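Local coordinates for amino acid ABC superfamily ATP binding cassette transporter, binding protein (Streptococcus pneumoniae, PDB 4H5G), which binds L-arginine and probably delivers it to an ABC transporter for uptake, at residues E6-K11 and L52-E57; N101-L106 and H169-V174; A128-V133 and S149-G154. All coordinates share one frame; numbering follows the deposited sequence. Where two conformers were deposited one is given.

Contact 1 (E6-K11 and L52-E57); sequences EAIKQK and LGVKLE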
loop_
_atom_site.group_PDB
_atom_site.type_symbol
_atom_site.label_atom_id
_atom_site.label_comp_id
_atom_site.label_asym_id
_atom_site.label_seq_id
_atom_site.Cartn_x
_atom_site.Cartn_y
_atom_site.Cartn_z
ATOM N N GLU A 6 -10.088 -5.215 24.681
ATOM C CA GLU A 6 -10.502 -6.413 25.422
ATOM C C GLU A 6 -11.040 -7.495 24.484
ATOM O O GLU A 6 -10.833 -8.694 24.715
ATOM C CB GLU A 6 -11.565 -6.073 26.478
ATOM C CG GLU A 6 -11.101 -5.121 27.564
ATOM C CD GLU A 6 -10.749 -5.823 28.870
ATOM O OE1 GLU A 6 -10.572 -7.063 28.862
ATOM O OE2 GLU A 6 -10.661 -5.129 29.907
ATOM N N ALA A 7 -11.749 -7.076 23.437
ATOM C CA ALA A 7 -12.341 -8.032 22.489
ATOM C C ALA A 7 -11.235 -8.745 21.718
ATOM O O ALA A 7 -11.308 -9.951 21.478
ATOM C CB ALA A 7 -13.294 -7.335 21.537
ATOM N N ILE A 8 -10.213 -7.991 21.328
ATOM C CA ILE A 8 -9.057 -8.571 20.634
ATOM C C ILE A 8 -8.321 -9.555 21.551
ATOM O O ILE A 8 -7.975 -10.675 21.147
ATOM C CB ILE A 8 -8.111 -7.460 20.090
ATOM C CG1 ILE A 8 -8.727 -6.842 18.826
ATOM C CG2 ILE A 8 -6.720 -8.033 19.789
ATOM C CD1 ILE A 8 -8.204 -5.435 18.485
ATOM N N LYS A 9 -8.102 -9.150 22.799
ATOM C CA LYS A 9 -7.471 -10.041 23.775
ATOM C C LYS A 9 -8.254 -11.321 24.014
ATOM O O LYS A 9 -7.674 -12.405 24.173
ATOM C CB LYS A 9 -7.270 -9.316 25.109
ATOM C CG LYS A 9 -6.239 -8.198 25.075
ATOM C CD LYS A 9 -6.256 -7.454 26.405
ATOM C CE LYS A 9 -5.790 -8.341 27.551
ATOM N NZ LYS A 9 -4.326 -8.635 27.483
ATOM N N GLN A 10 -9.574 -11.194 24.051
ATOM C CA GLN A 10 -10.425 -12.350 24.281
ATOM C C GLN A 10 -10.363 -13.364 23.158
ATOM O O GLN A 10 -10.304 -14.561 23.405
ATOM C CB GLN A 10 -11.876 -11.930 24.459
ATOM C CG GLN A 10 -12.815 -13.095 24.266
ATOM C CD GLN A 10 -14.190 -12.808 24.754
ATOM O OE1 GLN A 10 -15.130 -12.697 23.964
ATOM N NE2 GLN A 10 -14.332 -12.682 26.066
ATOM N N LYS A 11 -10.398 -12.886 21.922
ATOM C CA LYS A 11 -10.397 -13.801 20.781
ATOM C C LYS A 11 -8.983 -14.313 20.502
ATOM O O LYS A 11 -8.791 -15.291 19.775
ATOM C CB LYS A 11 -11.067 -13.183 19.544
ATOM C CG LYS A 11 -10.283 -12.105 18.885
ATOM C CD LYS A 11 -11.130 -11.387 17.839
ATOM C CE LYS A 11 -10.222 -10.585 16.901
ATOM N NZ LYS A 11 -10.957 -9.552 16.139
ATOM N N LEU A 52 -0.047 -6.153 21.904
ATOM C CA LEU A 52 -1.345 -6.536 22.479
ATOM C C LEU A 52 -1.308 -7.908 23.132
ATOM O O LEU A 52 -2.222 -8.271 23.881
ATOM C CB LEU A 52 -2.432 -6.509 21.404
ATOM C CG LEU A 52 -2.847 -5.104 20.967
ATOM C CD1 LEU A 52 -3.640 -5.159 19.663
ATOM C CD2 LEU A 52 -3.670 -4.419 22.068
ATOM N N GLY A 53 -0.262 -8.673 22.827
ATOM C CA GLY A 53 -0.100 -10.019 23.364
ATOM C C GLY A 53 -0.984 -11.056 22.684
ATOM O O GLY A 53 -1.435 -11.994 23.330
ATOM N N VAL A 54 -1.233 -10.880 21.385
ATOM C CA VAL A 54 -2.099 -11.799 20.628
ATOM C C VAL A 54 -1.439 -12.253 19.330
ATOM O O VAL A 54 -0.433 -11.682 18.897
ATOM C CB VAL A 54 -3.469 -11.162 20.295
ATOM C CG1 VAL A 54 -4.221 -10.783 21.573
ATOM C CG2 VAL A 54 -3.302 -9.935 19.377
ATOM N N LYS A 55 -2.011 -13.278 18.703
ATOM C CA LYS A 55 -1.515 -13.747 17.411
ATOM C C LYS A 55 -1.915 -12.784 16.302
ATOM O O LYS A 55 -2.964 -12.138 16.369
ATOM C CB LYS A 55 -2.073 -15.139 17.096
ATOM C CG LYS A 55 -1.663 -16.229 18.073
ATOM C CD LYS A 55 -1.883 -17.615 17.473
ATOM C CE LYS A 55 -3.350 -18.015 17.503
ATOM N NZ LYS A 55 -3.576 -19.319 16.815
ATOM N N LEU A 56 -1.083 -12.677 15.274
ATOM C CA LEU A 56 -1.441 -11.877 14.098
ATOM C C LEU A 56 -2.113 -12.790 13.077
ATOM O O LEU A 56 -1.594 -13.860 12.764
ATOM C CB LEU A 56 -0.178 -11.294 13.466
ATOM C CG LEU A 56 -0.394 -10.544 12.152
ATOM C CD1 LEU A 56 -1.279 -9.307 12.347
ATOM C CD2 LEU A 56 0.953 -10.152 11.539
ATOM N N GLU A 57 -3.263 -12.370 12.553
ATOM C CA GLU A 57 -3.910 -13.114 11.472
ATOM C C GLU A 57 -4.047 -12.175 10.286
ATOM O O GLU A 57 -4.708 -11.144 10.373
ATOM C CB GLU A 57 -5.281 -13.621 11.927
ATOM C CG GLU A 57 -6.062 -14.333 10.843
ATOM C CD GLU A 57 -7.305 -15.015 11.402
ATOM O OE1 GLU A 57 -7.171 -16.084 12.026
ATOM O OE2 GLU A 57 -8.411 -14.472 11.230
HETATM O O HOH W 1 -2.666 -6.701 25.986
HETATM O O HOH W 2 -3.495 -10.347 25.527
#
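No ring or flat side chain takes part where I8 and K9 meet L52 and V54; the planar groups at this contact are peptide units. V54 CG1 comes to 3.8 Å from I8 O, while the carbonyl oxygen of L52 accepts bonds from two waters. Both waters also accept from K9 NZ, so lysine and carbonyl are linked twice through solvent. Bends at the last two torsions of K9 (chi3 66°, chi4 71°) fold its CE and NZ into place for this. The apolar half centres on V54, whose side chain crosses that of I8 at about a right angle: V54 CG2 lies 3.9 Å from I8 CG2. I8 CG2 also meets L52 CD1 at 4.2 Å. I8 and L52 both reach L211 of helix 209-225, and V54 touches L14 of strand 13-18. G53, with positive phi, is the C-prime residue of a Schellman motif that ends helix 40-52 and turns the chain into strand 55-60. Helix 4-11 thus packs on a helix-to-strand corner of the parallel sheet that holds strands 55-60 and 13-18, in an alpha/beta lobe of a type II periplasmic binding protein.

Contact 2 (N101-L106 and H169-V174); sequences NKISFL and HMDEPV. With ARG (arginine), chain L.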
loop_
_atom_site.group_PDB
_atom_site.type_symbol
_atom_site.label_atom_id
_atom_site.label_comp_id
_atom_site.label_asym_id
_atom_site.label_seq_id
_atom_site.Cartn_x
_atom_site.Cartn_y
_atom_site.Cartn_z
ATOM N N ASN A 101 5.383 8.831 1.533
ATOM C CA ASN A 101 6.158 8.703 0.299
ATOM C C ASN A 101 5.476 9.394 -0.877
ATOM O O ASN A 101 4.334 9.851 -0.766
ATOM C CB ASN A 101 6.429 7.228 -0.016
ATOM C CG ASN A 101 5.170 6.414 -0.100
ATOM O OD1 ASN A 101 4.829 5.667 0.825
ATOM N ND2 ASN A 101 4.451 6.558 -1.210
ATOM N N LYS A 102 6.189 9.471 -1.995
ATOM C CA LYS A 102 5.679 10.090 -3.211
ATOM C C LYS A 102 4.944 9.071 -4.056
ATOM O O LYS A 102 4.904 7.885 -3.729
ATOM C CB LYS A 102 6.834 10.663 -4.032
ATOM C CG LYS A 102 7.673 11.669 -3.275
ATOM C CD LYS A 102 6.834 12.858 -2.870
ATOM C CE LYS A 102 7.683 13.904 -2.171
ATOM N NZ LYS A 102 8.872 14.255 -2.994
ATOM N N ILE A 103 4.356 9.545 -5.151
ATOM C CA ILE A 103 3.649 8.677 -6.078
ATOM C C ILE A 103 4.302 8.830 -7.453
ATOM O O ILE A 103 4.630 9.939 -7.875
ATOM C CB ILE A 103 2.152 9.021 -6.100
ATOM C CG1 ILE A 103 1.622 8.987 -4.660
ATOM C CG2 ILE A 103 1.401 8.074 -7.026
ATOM C CD1 ILE A 103 0.180 9.353 -4.485
ATOM N N SER A 104 4.511 7.701 -8.125
ATOM C CA SER A 104 5.321 7.653 -9.335
ATOM C C SER A 104 4.682 6.839 -10.436
ATOM O O SER A 104 3.715 6.107 -10.208
ATOM C CB SER A 104 6.675 7.017 -9.015
ATOM O OG SER A 104 7.322 7.685 -7.960
ATOM N N PHE A 105 5.259 6.936 -11.631
ATOM C CA PHE A 105 4.851 6.075 -12.733
ATOM C C PHE A 105 5.964 5.075 -13.003
ATOM O O PHE A 105 7.136 5.446 -13.075
ATOM C CB PHE A 105 4.620 6.899 -14.007
ATOM C CG PHE A 105 3.406 7.778 -13.955
ATOM C CD1 PHE A 105 2.165 7.275 -14.284
ATOM C CD2 PHE A 105 3.506 9.112 -13.605
ATOM C CE1 PHE A 105 1.046 8.088 -14.249
ATOM C CE2 PHE A 105 2.384 9.925 -13.561
ATOM C CZ PHE A 105 1.158 9.410 -13.888
ATOM N N LEU A 106 5.595 3.809 -13.141
ATOM C CA LEU A 106 6.517 2.778 -13.600
ATOM C C LEU A 106 6.362 2.677 -15.114
ATOM O O LEU A 106 5.238 2.588 -15.623
ATOM C CB LEU A 106 6.161 1.437 -12.941
ATOM C CG LEU A 106 7.101 0.264 -13.235
ATOM C CD1 LEU A 106 8.464 0.456 -12.557
ATOM C CD2 LEU A 106 6.457 -1.068 -12.779
ATOM N N HIS A 169 0.644 4.000 -12.585
ATOM C CA HIS A 169 0.750 4.919 -11.445
ATOM C C HIS A 169 0.680 4.125 -10.143
ATOM O O HIS A 169 -0.205 3.284 -9.977
ATOM C CB HIS A 169 -0.404 5.932 -11.482
ATOM C CG HIS A 169 -0.076 7.264 -10.886
ATOM N ND1 HIS A 169 -1.011 8.033 -10.228
ATOM C CD2 HIS A 169 1.075 7.979 -10.872
ATOM C CE1 HIS A 169 -0.448 9.161 -9.824
ATOM N NE2 HIS A 169 0.818 9.157 -10.210
ATOM N N MET A 170 1.600 4.394 -9.212
ATOM C CA MET A 170 1.660 3.626 -7.957
ATOM C C MET A 170 2.504 4.345 -6.916
ATOM O O MET A 170 3.222 5.280 -7.236
ATOM C CB MET A 170 2.245 2.231 -8.220
ATOM C CG MET A 170 3.712 2.280 -8.664
ATOM S SD MET A 170 4.394 0.648 -9.041
ATOM C CE MET A 170 3.444 0.186 -10.478
ATOM N N ASP A 171 2.432 3.906 -5.664
ATOM C CA ASP A 171 3.297 4.492 -4.638
ATOM C C ASP A 171 4.762 4.307 -5.016
ATOM O O ASP A 171 5.148 3.249 -5.492
ATOM C CB ASP A 171 3.002 3.877 -3.265
ATOM C CG ASP A 171 1.703 4.397 -2.678
ATOM O OD1 ASP A 171 1.730 5.503 -2.104
ATOM O OD2 ASP A 171 0.655 3.729 -2.829
ATOM N N GLU A 172 5.573 5.345 -4.824
ATOM C CA GLU A 172 6.983 5.294 -5.255
ATOM C C GLU A 172 7.815 4.071 -4.785
ATOM O O GLU A 172 8.551 3.487 -5.589
ATOM C CB GLU A 172 7.720 6.610 -4.932
ATOM C CG GLU A 172 9.221 6.520 -5.201
ATOM C CD GLU A 172 9.897 7.872 -5.280
ATOM O OE1 GLU A 172 10.304 8.398 -4.224
ATOM O OE2 GLU A 172 10.029 8.407 -6.400
ATOM N N PRO A 173 7.704 3.674 -3.496
ATOM C CA PRO A 173 8.510 2.519 -3.068
ATOM C C PRO A 173 8.206 1.245 -3.857
ATOM O O PRO A 173 9.088 0.400 -4.073
ATOM C CB PRO A 173 8.118 2.350 -1.598
ATOM C CG PRO A 173 7.721 3.728 -1.162
ATOM C CD PRO A 173 7.008 4.310 -2.356
ATOM N N VAL A 174 6.960 1.122 -4.301
ATOM C CA VAL A 174 6.539 -0.036 -5.091
ATOM C C VAL A 174 7.129 0.027 -6.499
ATOM O O VAL A 174 7.579 -0.985 -7.037
ATOM C CB VAL A 174 4.988 -0.135 -5.143
ATOM C CG1 VAL A 174 4.558 -1.345 -5.967
ATOM C CG2 VAL A 174 4.417 -0.250 -3.727
HETATM N N ARG L . -1.636 4.363 -1.248
HETATM C CA ARG L . -2.712 4.094 -2.213
HETATM C C ARG L . -4.072 4.213 -1.563
HETATM O O ARG L . -4.217 4.172 -0.330
HETATM C CB ARG L . -2.555 2.702 -2.843
HETATM C CG ARG L . -2.376 1.563 -1.841
HETATM C CD ARG L . -2.449 0.193 -2.532
HETATM N NE ARG L . -2.105 -0.898 -1.609
HETATM C CZ ARG L . -2.038 -2.184 -1.940
HETATM N NH1 ARG L . -1.705 -3.095 -1.027
HETATM N NH2 ARG L . -2.301 -2.556 -3.188
HETATM O OXT ARG L . -5.074 4.362 -2.268
HETATM O O HOH W 3 8.991 8.611 -1.951
HETATM O O HOH W 4 2.906 10.876 -9.795
HETATM O O HOH W 5 9.187 9.162 -8.536
#
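S104 and M170 form the hydrogen-bonded pair of an antiparallel bridge, S104 N to M170 O and M170 N to S104 O, both 2.9 Å; the pairs I103-D171 and F105-H169 beside it are non-hydrogen-bonded. Just before strand 103-108, K102 O is gripped from opposite faces of its plane, by E172 N at 2.8 Å and N101 ND2 at 2.9 Å. The same N101 ND2 gives its other N-H to the anti lone pair of D171 OD1 (3.1 Å), amide and carboxylate planes standing 85° apart. N101 OD1 bonds to N200. H169 makes an offset stack with F105: centroids 4.2 Å apart, planes at 26°, H169 CD2 over the centre of the phenyl face. Over a face of the imidazole, I103 CG2 makes a CH-pi contact 3.6 Å from the ring centroid. At its edge a water joins H169 NE2 to I103 O, while H169 ND1 bonds to P134 O. Apolar packing adds P173 CD against one face of the N101 amide and M170 CE against L106 CB. D171 OD2 accepts from the arginine N (2.9 Å) and bonds to Y22 OH: an acidic residue at a strand end receiving the ligand's alpha-amino group, as in other amino-acid-binding proteins of this family.

Contact 3 (A128-V133 and S149-G154); sequences AQKGTV and SLTNMG. With ARG (arginine), chain L; SO4 (sulfate ion), chain C.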
loop_
_atom_site.group_PDB
_atom_site.type_symbol
_atom_site.label_atom_id
_atom_site.label_comp_id
_atom_site.label_asym_id
_atom_site.label_seq_id
_atom_site.Cartn_x
_atom_site.Cartn_y
_atom_site.Cartn_z
ATOM N N ALA A 128 -3.886 2.115 -13.419
ATOM C CA ALA A 128 -3.806 2.366 -11.978
ATOM C C ALA A 128 -4.713 1.372 -11.275
ATOM O O ALA A 128 -5.526 0.714 -11.919
ATOM C CB ALA A 128 -4.212 3.784 -11.653
ATOM N N GLN A 129 -4.583 1.279 -9.958
ATOM C CA GLN A 129 -5.315 0.259 -9.200
ATOM C C GLN A 129 -6.687 0.770 -8.778
ATOM O O GLN A 129 -6.817 1.892 -8.291
ATOM C CB GLN A 129 -4.501 -0.152 -7.972
ATOM C CG GLN A 129 -5.116 -1.265 -7.145
ATOM C CD GLN A 129 -4.100 -1.906 -6.222
ATOM O OE1 GLN A 129 -3.231 -1.226 -5.659
ATOM N NE2 GLN A 129 -4.198 -3.226 -6.062
ATOM N N LYS A 130 -7.716 -0.057 -8.963
ATOM C CA LYS A 130 -9.084 0.312 -8.581
ATOM C C LYS A 130 -9.162 0.665 -7.118
ATOM O O LYS A 130 -8.629 -0.058 -6.280
ATOM C CB LYS A 130 -10.043 -0.867 -8.814
ATOM C CG LYS A 130 -10.328 -1.155 -10.277
ATOM C CD LYS A 130 -11.343 -2.291 -10.453
ATOM C CE LYS A 130 -11.662 -2.491 -11.934
ATOM N NZ LYS A 130 -12.647 -3.579 -12.191
ATOM N N GLY A 131 -9.858 1.765 -6.828
ATOM C CA GLY A 131 -10.132 2.180 -5.466
ATOM C C GLY A 131 -8.977 2.891 -4.783
ATOM O O GLY A 131 -8.963 2.968 -3.561
ATOM N N THR A 132 -8.023 3.425 -5.558
ATOM C CA THR A 132 -6.812 4.007 -4.958
ATOM C C THR A 132 -6.597 5.489 -5.243
ATOM O O THR A 132 -7.170 6.055 -6.177
ATOM C CB THR A 132 -5.512 3.263 -5.379
ATOM O OG1 THR A 132 -5.231 3.527 -6.759
ATOM C CG2 THR A 132 -5.610 1.746 -5.129
ATOM N N VAL A 133 -5.727 6.092 -4.436
ATOM C CA VAL A 133 -5.280 7.468 -4.654
ATOM C C VAL A 133 -4.564 7.663 -6.002
ATOM O O VAL A 133 -4.903 8.592 -6.733
ATOM C CB VAL A 133 -4.459 8.012 -3.444
ATOM C CG1 VAL A 133 -3.844 9.385 -3.754
ATOM C CG2 VAL A 133 -5.358 8.087 -2.205
ATOM N N SER A 149 -8.303 0.878 -15.247
ATOM C CA SER A 149 -8.262 0.607 -13.809
ATOM C C SER A 149 -8.265 -0.900 -13.609
ATOM O O SER A 149 -9.119 -1.596 -14.154
ATOM C CB SER A 149 -9.462 1.239 -13.097
ATOM O OG SER A 149 -9.425 2.648 -13.163
ATOM N N LEU A 150 -7.312 -1.403 -12.836
ATOM C CA LEU A 150 -7.191 -2.843 -12.627
ATOM C C LEU A 150 -7.269 -3.168 -11.152
ATOM O O LEU A 150 -6.792 -2.411 -10.320
ATOM C CB LEU A 150 -5.867 -3.332 -13.213
ATOM C CG LEU A 150 -5.861 -3.147 -14.734
ATOM C CD1 LEU A 150 -4.444 -3.163 -15.272
ATOM C CD2 LEU A 150 -6.699 -4.224 -15.398
ATOM N N THR A 151 -7.866 -4.303 -10.819
ATOM C CA THR A 151 -8.019 -4.667 -9.409
ATOM C C THR A 151 -6.685 -4.961 -8.716
ATOM O O THR A 151 -6.445 -4.499 -7.608
ATOM C CB THR A 151 -8.936 -5.897 -9.277
ATOM O OG1 THR A 151 -10.217 -5.598 -9.848
ATOM C CG2 THR A 151 -9.122 -6.269 -7.828
ATOM N N ASN A 152 -5.824 -5.731 -9.379
ATOM C CA ASN A 152 -4.562 -6.241 -8.813
ATOM C C ASN A 152 -3.363 -5.503 -9.411
ATOM O O ASN A 152 -3.273 -5.379 -10.634
ATOM C CB ASN A 152 -4.444 -7.742 -9.138
ATOM C CG ASN A 152 -3.278 -8.434 -8.427
ATOM O OD1 ASN A 152 -2.115 -8.359 -8.855
ATOM N ND2 ASN A 152 -3.597 -9.150 -7.363
ATOM N N MET A 153 -2.438 -5.031 -8.575
ATOM C CA MET A 153 -1.267 -4.298 -9.079
ATOM C C MET A 153 -0.357 -5.162 -9.944
ATOM O O MET A 153 0.236 -4.670 -10.905
ATOM C CB MET A 153 -0.465 -3.651 -7.938
ATOM C CG MET A 153 0.769 -2.870 -8.431
ATOM S SD MET A 153 0.358 -1.598 -9.655
ATOM C CE MET A 153 -0.513 -0.436 -8.618
ATOM N N GLY A 154 -0.240 -6.446 -9.609
ATOM C CA GLY A 154 0.565 -7.364 -10.412
ATOM C C GLY A 154 0.058 -7.457 -11.838
ATOM O O GLY A 154 0.846 -7.559 -12.787
HETATM N N ARG L . -1.636 4.363 -1.248
HETATM C CA ARG L . -2.712 4.094 -2.213
HETATM C C ARG L . -4.072 4.213 -1.563
HETATM O O ARG L . -4.217 4.172 -0.330
HETATM C CB ARG L . -2.555 2.702 -2.843
HETATM C CG ARG L . -2.376 1.563 -1.841
HETATM C CD ARG L . -2.449 0.193 -2.532
HETATM N NE ARG L . -2.105 -0.898 -1.609
HETATM C CZ ARG L . -2.038 -2.184 -1.940
HETATM N NH1 ARG L . -1.705 -3.095 -1.027
HETATM N NH2 ARG L . -2.301 -2.556 -3.188
HETATM O OXT ARG L . -5.074 4.362 -2.268
HETATM S S SO4 C . -10.119 -6.553 -13.310
HETATM O O1 SO4 C . -8.909 -5.832 -12.940
HETATM O O2 SO4 C . -10.932 -5.719 -14.197
HETATM O O3 SO4 C . -9.734 -7.785 -13.997
HETATM O O4 SO4 C . -10.897 -6.873 -12.109
HETATM O O HOH W 6 -8.135 -2.926 -6.052
#
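A128 with S149 and Q129 with L150 pair as parallel strands, held by L150 N to A128 O and K130 N to L150 O (both 2.9 Å), before a type II turn from Q129 to T132. The Q129 side chain runs out with CG anti to the backbone N (chi1 -177°). Its NE2 donates almost straight to T151 O (3.0 Å, 171°), in the amide plane; this, with a weak bond from NE2 to D21, helps set the rotation that turns OE1 to the guanidinium NH2 of the bound arginine (3.0 Å). M153 CE rests against Q129 CB. T132 OG1 donates to Q129 O (2.7 Å) and, as N-cap of helix 133-141, accepts from E135 N, bracing the turn that delivers V133 N to the arginine OXT at 2.8 Å. The extended K130 side chain crosses that of T151 at a slant, its CD close to T151 OG1. T151 N (2.8 Å, to O1) and OG1 (to O4) hold a sulfate, probably from the crystallisation liquor; K130 NZ adds a weak bond. The two strands belong to the beta-alpha-beta unit of strand 125-129, helix 133-141 and strand 146-150; L150 packs on helix 153-162, M153 on strand 167-171.

In the fold
Contacts 2 and 3 are neighbours in one lobe, their centres 13 Å apart, where strands 125-129 and 167-171 lie side by side in the mixed five-stranded sheet. They touch directly: M170 CE is 3.7 Å from M153 SD, and H169 O is 4.0 Å from M153 CE. Both reach the bound arginine, contact 2 at its amino group, contact 3 at its carboxylate and guanidinium; R88, D21, S83 and the carbonyls of A80 and G81 also hydrogen-bond to it. Contact 1 lies at the edge of the other sheet, through strand 55-60, on the opposite side of the chain's centre from contact 2. Its nearest atoms lie about 19 Å from contact 2 and about 18 Å from contact 3.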